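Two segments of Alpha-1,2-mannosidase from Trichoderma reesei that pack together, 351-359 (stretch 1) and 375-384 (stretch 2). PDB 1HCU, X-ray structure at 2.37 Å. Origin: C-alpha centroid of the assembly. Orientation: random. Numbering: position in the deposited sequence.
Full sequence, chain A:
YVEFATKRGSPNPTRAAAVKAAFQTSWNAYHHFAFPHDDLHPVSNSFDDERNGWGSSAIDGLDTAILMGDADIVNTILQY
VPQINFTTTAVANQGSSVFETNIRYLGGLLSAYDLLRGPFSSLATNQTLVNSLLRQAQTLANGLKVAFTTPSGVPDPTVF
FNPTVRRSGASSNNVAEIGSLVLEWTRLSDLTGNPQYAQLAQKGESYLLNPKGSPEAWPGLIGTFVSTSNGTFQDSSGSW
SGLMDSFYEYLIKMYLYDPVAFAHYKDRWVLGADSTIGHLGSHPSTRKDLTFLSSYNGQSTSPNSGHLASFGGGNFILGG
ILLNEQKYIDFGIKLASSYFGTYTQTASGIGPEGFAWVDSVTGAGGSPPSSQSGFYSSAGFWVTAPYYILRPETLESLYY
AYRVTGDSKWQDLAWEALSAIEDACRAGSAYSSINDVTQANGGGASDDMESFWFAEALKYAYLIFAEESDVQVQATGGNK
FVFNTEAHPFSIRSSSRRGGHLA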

ATOM      1  N   GLY A 351       8.131 -13.925  -4.130  1.00 15.81           N
ATOM      2  CA  GLY A 351       8.095 -13.196  -5.392  1.00 14.82           C
ATOM      3  C   GLY A 351       9.185 -12.149  -5.580  1.00 15.84           C
ATOM      4  O   GLY A 351       9.621 -11.530  -4.613  1.00 15.49           O
ATOM      5  N   PRO A 352       9.644 -11.926  -6.823  1.00 15.40           N
ATOM      6  CA  PRO A 352      10.689 -10.945  -7.138  1.00 16.22           C
ATOM      7  C   PRO A 352      10.170  -9.511  -7.108  1.00 16.05           C
ATOM      8  O   PRO A 352       8.971  -9.278  -7.198  1.00 15.46           O
ATOM      9  CB  PRO A 352      11.143 -11.365  -8.533  1.00 16.75           C
ATOM     10  CG  PRO A 352       9.870 -11.856  -9.151  1.00 17.04           C
ATOM     11  CD  PRO A 352       9.236 -12.667  -8.033  1.00 16.25           C
ATOM     12  N   GLU A 353      11.088  -8.560  -6.975  1.00 17.27           N
ATOM     13  CA  GLU A 353      10.754  -7.139  -6.930  1.00 18.08           C
ATOM     14  C   GLU A 353      10.321  -6.678  -8.315  1.00 17.70           C
ATOM     15  O   GLU A 353       9.391  -5.882  -8.470  1.00 17.85           O
ATOM     16  CB  GLU A 353      11.980  -6.352  -6.487  1.00 19.85           C
ATOM     17  CG  GLU A 353      11.709  -5.388  -5.372  1.00 24.85           C
ATOM     18  CD  GLU A 353      11.070  -4.135  -5.866  1.00 25.32           C
ATOM     19  OE1 GLU A 353      11.423  -3.728  -6.987  1.00 29.51           O
ATOM     20  OE2 GLU A 353      10.241  -3.552  -5.145  1.00 24.28           O
ATOM     21  N   GLY A 354      11.019  -7.196  -9.316  1.00 16.12           N
ATOM     22  CA  GLY A 354      10.715  -6.869 -10.689  1.00 14.48           C
ATOM     23  C   GLY A 354      10.904  -8.102 -11.547  1.00 13.96           C
ATOM     24  O   GLY A 354      11.850  -8.862 -11.335  1.00 15.45           O
ATOM     25  N   PHE A 355       9.998  -8.310 -12.500  1.00 11.66           N
ATOM     26  CA  PHE A 355      10.075  -9.448 -13.402  1.00 12.48           C
ATOM     27  C   PHE A 355       9.524  -9.058 -14.767  1.00 13.21           C
ATOM     28  O   PHE A 355       8.820  -8.055 -14.897  1.00 12.62           O
ATOM     29  CB  PHE A 355       9.305 -10.657 -12.834  1.00 13.38           C
ATOM     30  CG  PHE A 355       7.818 -10.436 -12.699  1.00 13.87           C
ATOM     31  CD1 PHE A 355       6.951 -10.728 -13.749  1.00 11.14           C
ATOM     32  CD2 PHE A 355       7.287  -9.928 -11.515  1.00 15.48           C
ATOM     33  CE1 PHE A 355       5.577 -10.521 -13.623  1.00 11.25           C
ATOM     34  CE2 PHE A 355       5.913  -9.717 -11.380  1.00 14.96           C
ATOM     35  CZ  PHE A 355       5.057 -10.015 -12.435  1.00 12.50           C
ATOM     36  N   ALA A 356       9.847  -9.852 -15.784  1.00 12.31           N
ATOM     37  CA  ALA A 356       9.388  -9.559 -17.139  1.00 12.87           C
ATOM     38  C   ALA A 356       9.065 -10.819 -17.949  1.00 11.42           C
ATOM     39  O   ALA A 356       9.379 -11.935 -17.544  1.00 10.52           O
ATOM     40  CB  ALA A 356      10.440  -8.722 -17.863  1.00 11.72           C
ATOM     41  N   TRP A 357       8.436 -10.633 -19.101  1.00 11.20           N
ATOM     42  CA  TRP A 357       8.073 -11.768 -19.932  1.00 13.27           C
ATOM     43  C   TRP A 357       7.974 -11.336 -21.387  1.00 14.01           C
ATOM     44  O   TRP A 357       8.335 -10.211 -21.733  1.00 13.81           O
ATOM     45  CB  TRP A 357       6.737 -12.349 -19.450  1.00 11.85           C
ATOM     46  CG  TRP A 357       5.592 -11.372 -19.520  1.00 12.84           C
ATOM     47  CD1 TRP A 357       4.645 -11.291 -20.499  1.00 11.05           C
ATOM     48  CD2 TRP A 357       5.306 -10.309 -18.598  1.00 11.75           C
ATOM     49  NE1 TRP A 357       3.790 -10.244 -20.248  1.00 11.24           N
ATOM     50  CE2 TRP A 357       4.172  -9.625 -19.088  1.00 12.37           C
ATOM     51  CE3 TRP A 357       5.898  -9.867 -17.406  1.00 13.12           C
ATOM     52  CZ2 TRP A 357       3.618  -8.520 -18.429  1.00 12.57           C
ATOM     53  CZ3 TRP A 357       5.344  -8.761 -16.749  1.00 11.78           C
ATOM     54  CH2 TRP A 357       4.219  -8.105 -17.263  1.00  9.02           C
ATOM     55  N   VAL A 358       7.511 -12.240 -22.239  1.00 14.61           N
ATOM     56  CA  VAL A 358       7.339 -11.932 -23.649  1.00 13.46           C
ATOM     57  C   VAL A 358       5.833 -11.909 -23.889  1.00 14.85           C
ATOM     58  O   VAL A 358       5.147 -12.903 -23.634  1.00 14.85           O
ATOM     59  CB  VAL A 358       7.983 -13.009 -24.547  1.00 13.35           C
ATOM     60  CG1 VAL A 358       7.812 -12.631 -26.007  1.00 12.57           C
ATOM     61  CG2 VAL A 358       9.466 -13.162 -24.219  1.00 12.29           C
ATOM     62  N   ASP A 359       5.310 -10.775 -24.348  1.00 15.16           N
ATOM     63  CA  ASP A 359       3.877 -10.665 -24.610  1.00 16.15           C
ATOM     64  C   ASP A 359       3.496 -11.716 -25.647  1.00 17.41           C
ATOM     65  O   ASP A 359       4.045 -11.725 -26.744  1.00 17.52           O
ATOM     66  CB  ASP A 359       3.539  -9.277 -25.149  1.00 16.43           C
ATOM     67  CG  ASP A 359       2.051  -9.062 -25.295  1.00 18.05           C
ATOM     68  OD1 ASP A 359       1.485  -8.273 -24.502  1.00 20.41           O
ATOM     69  OD2 ASP A 359       1.444  -9.682 -26.197  1.00 19.15           O
ATOM     70  N   PHE A 375      14.233 -21.296 -16.993  1.00 13.07           N
ATOM     71  CA  PHE A 375      13.279 -20.885 -15.972  1.00 12.86           C
ATOM     72  C   PHE A 375      12.047 -20.237 -16.610  1.00 11.59           C
ATOM     73  O   PHE A 375      10.922 -20.558 -16.245  1.00 11.51           O
ATOM     74  CB  PHE A 375      13.940 -19.938 -14.953  1.00 12.84           C
ATOM     75  CG  PHE A 375      13.006 -19.472 -13.870  1.00 13.63           C
ATOM     76  CD1 PHE A 375      12.310 -18.282 -14.005  1.00 13.85           C
ATOM     77  CD2 PHE A 375      12.777 -20.256 -12.742  1.00 15.24           C
ATOM     78  CE1 PHE A 375      11.388 -17.867 -13.038  1.00 13.86           C
ATOM     79  CE2 PHE A 375      11.856 -19.855 -11.766  1.00 18.04           C
ATOM     80  CZ  PHE A 375      11.157 -18.653 -11.917  1.00 15.22           C
ATOM     81  N   TYR A 376      12.252 -19.354 -17.583  1.00 11.94           N
ATOM     82  CA  TYR A 376      11.128 -18.691 -18.242  1.00 12.87           C
ATOM     83  C   TYR A 376      10.200 -19.679 -18.954  1.00 13.33           C
ATOM     84  O   TYR A 376       8.989 -19.532 -18.914  1.00 15.45           O
ATOM     85  CB  TYR A 376      11.626 -17.640 -19.251  1.00  9.86           C
ATOM     86  CG  TYR A 376      10.511 -16.987 -20.056  1.00  9.64           C
ATOM     87  CD1 TYR A 376       9.467 -16.295 -19.421  1.00  9.19           C
ATOM     88  CD2 TYR A 376      10.491 -17.073 -21.454  1.00  7.76           C
ATOM     89  CE1 TYR A 376       8.428 -15.707 -20.171  1.00  7.68           C
ATOM     90  CE2 TYR A 376       9.469 -16.492 -22.207  1.00  5.37           C
ATOM     91  CZ  TYR A 376       8.443 -15.817 -21.565  1.00  9.01           C
ATOM     92  OH  TYR A 376       7.421 -15.283 -22.317  1.00 10.64           O
ATOM     93  N   SER A 377      10.771 -20.684 -19.607  1.00 15.19           N
ATOM     94  CA  SER A 377       9.970 -21.666 -20.320  1.00 18.32           C
ATOM     95  C   SER A 377       8.882 -22.306 -19.468  1.00 16.78           C
ATOM     96  O   SER A 377       7.754 -22.458 -19.923  1.00 16.25           O
ATOM     97  CB  SER A 377      10.870 -22.757 -20.909  1.00 21.02           C
ATOM     98  OG  SER A 377      11.660 -22.235 -21.964  1.00 27.30           O
ATOM     99  N   SER A 378       9.213 -22.677 -18.238  1.00 17.03           N
ATOM    100  CA  SER A 378       8.221 -23.303 -17.371  1.00 16.62           C
ATOM    101  C   SER A 378       7.547 -22.355 -16.375  1.00 15.78           C
ATOM    102  O   SER A 378       6.407 -22.589 -15.987  1.00 15.93           O
ATOM    103  CB  SER A 378       8.848 -24.476 -16.614  1.00 18.83           C
ATOM    104  OG  SER A 378       9.852 -24.039 -15.714  1.00 20.91           O
ATOM    105  N   ALA A 379       8.233 -21.287 -15.972  1.00 13.16           N
ATOM    106  CA  ALA A 379       7.668 -20.352 -15.006  1.00 11.43           C
ATOM    107  C   ALA A 379       6.786 -19.272 -15.628  1.00 14.21           C
ATOM    108  O   ALA A 379       5.812 -18.833 -15.015  1.00 15.38           O
ATOM    109  CB  ALA A 379       8.775 -19.702 -14.205  1.00 13.86           C
ATOM    110  N   GLY A 380       7.132 -18.828 -16.830  1.00 12.89           N
ATOM    111  CA  GLY A 380       6.335 -17.808 -17.480  1.00 13.61           C
ATOM    112  C   GLY A 380       6.818 -16.388 -17.239  1.00 14.64           C
ATOM    113  O   GLY A 380       6.122 -15.431 -17.576  1.00 15.77           O
ATOM    114  N   PHE A 381       8.006 -16.238 -16.659  1.00 13.62           N
ATOM    115  CA  PHE A 381       8.566 -14.911 -16.403  1.00 12.07           C
ATOM    116  C   PHE A 381      10.030 -15.041 -16.007  1.00 11.38           C
ATOM    117  O   PHE A 381      10.494 -16.130 -15.677  1.00 11.61           O
ATOM    118  CB  PHE A 381       7.781 -14.224 -15.266  1.00 11.33           C
ATOM    119  CG  PHE A 381       8.033 -14.821 -13.889  1.00  9.93           C
ATOM    120  CD1 PHE A 381       9.041 -14.319 -13.067  1.00 10.21           C
ATOM    121  CD2 PHE A 381       7.273 -15.895 -13.428  1.00  8.44           C
ATOM    122  CE1 PHE A 381       9.290 -14.877 -11.799  1.00  9.60           C
ATOM    123  CE2 PHE A 381       7.509 -16.461 -12.173  1.00  8.06           C
ATOM    124  CZ  PHE A 381       8.521 -15.952 -11.353  1.00 10.18           C
ATOM    125  N   TRP A 382      10.775 -13.947 -16.078  1.00 10.91           N
ATOM    126  CA  TRP A 382      12.154 -13.978 -15.618  1.00 10.88           C
ATOM    127  C   TRP A 382      12.331 -12.795 -14.676  1.00 10.90           C
ATOM    128  O   TRP A 382      11.582 -11.818 -14.738  1.00 11.97           O
ATOM    129  CB  TRP A 382      13.153 -13.952 -16.780  1.00 10.31           C
ATOM    130  CG  TRP A 382      13.180 -12.733 -17.603  1.00 11.94           C
ATOM    131  CD1 TRP A 382      13.899 -11.598 -17.369  1.00 11.83           C
ATOM    132  CD2 TRP A 382      12.512 -12.540 -18.852  1.00 12.27           C
ATOM    133  NE1 TRP A 382      13.730 -10.710 -18.401  1.00 10.54           N
ATOM    134  CE2 TRP A 382      12.884 -11.258 -19.327  1.00 10.46           C
ATOM    135  CE3 TRP A 382      11.641 -13.326 -19.619  1.00 11.16           C
ATOM    136  CZ2 TRP A 382      12.413 -10.741 -20.537  1.00 10.77           C
ATOM    137  CZ3 TRP A 382      11.171 -12.817 -20.823  1.00 12.65           C
ATOM    138  CH2 TRP A 382      11.560 -11.532 -21.272  1.00 12.12           C
ATOM    139  N   VAL A 383      13.304 -12.902 -13.783  1.00 12.25           N
ATOM    140  CA  VAL A 383      13.554 -11.867 -12.789  1.00 12.90           C
ATOM    141  C   VAL A 383      14.474 -10.768 -13.276  1.00 12.37           C
ATOM    142  O   VAL A 383      15.510 -11.038 -13.875  1.00 10.89           O
ATOM    143  CB  VAL A 383      14.177 -12.471 -11.515  1.00 13.51           C
ATOM    144  CG1 VAL A 383      14.254 -11.416 -10.417  1.00 14.03           C
ATOM    145  CG2 VAL A 383      13.368 -13.674 -11.064  1.00 13.96           C
ATOM    146  N   THR A 384      14.087  -9.528 -12.993  1.00 12.80           N
ATOM    147  CA  THR A 384      14.871  -8.359 -13.368  1.00 13.45           C
ATOM    148  C   THR A 384      15.385  -7.669 -12.097  1.00 14.76           C
ATOM    149  O   THR A 384      16.414  -6.994 -12.116  1.00 15.47           O
ATOM    150  CB  THR A 384      14.026  -7.351 -14.193  1.00 13.02           C
ATOM    151  OG1 THR A 384      12.860  -6.986 -13.453  1.00 13.76           O
ATOM    152  CG2 THR A 384      13.598  -7.961 -15.531  1.00 13.13           C
TER

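How does the contact begin? Pro352 points toward stretch 2 and lays its apolar ring against two side chains: CB lies 3.6 Å from Val383 CG1, and CG lies 4.1 Å from Phe381 CE1. Next, Gly354 O accepts a hydrogen bond from Thr384 N at 2.9 Å. A side chain at Gly354 would not fit, since an ideal CB would sit 2.9 Å from Thr384 OG1.

What holds the backbones in register? Short antiparallel strands pair Phe355 with Val383 and Ala356 with Trp382. The second is the hydrogen-bonded pair: Ala356 N donates to Trp382 O at 2.8 Å, and Trp382 N donates to Ala356 O at 2.9 Å.

Which side chains fill the two faces? Phe355 and Val383 point to one face, but the packing there is between Phe355 and Phe381, with Phe355 CB 3.7 Å from Phe381 CD1. On the other, Ala356 packs its methyl over the Trp382 indole, CB to CE2 3.8 Å, an off-centre CH-pi contact.

How does the contact end beyond the strand? Trp357 CB rests 3.8 Å from Tyr376 CE1, while its indole leads away. Val358 N donates to Tyr376 OH at 3.0 Å, tying the loop to the helix, and Val358 CG2 meets the edge of the Trp382 ring, 3.8 Å from CZ3.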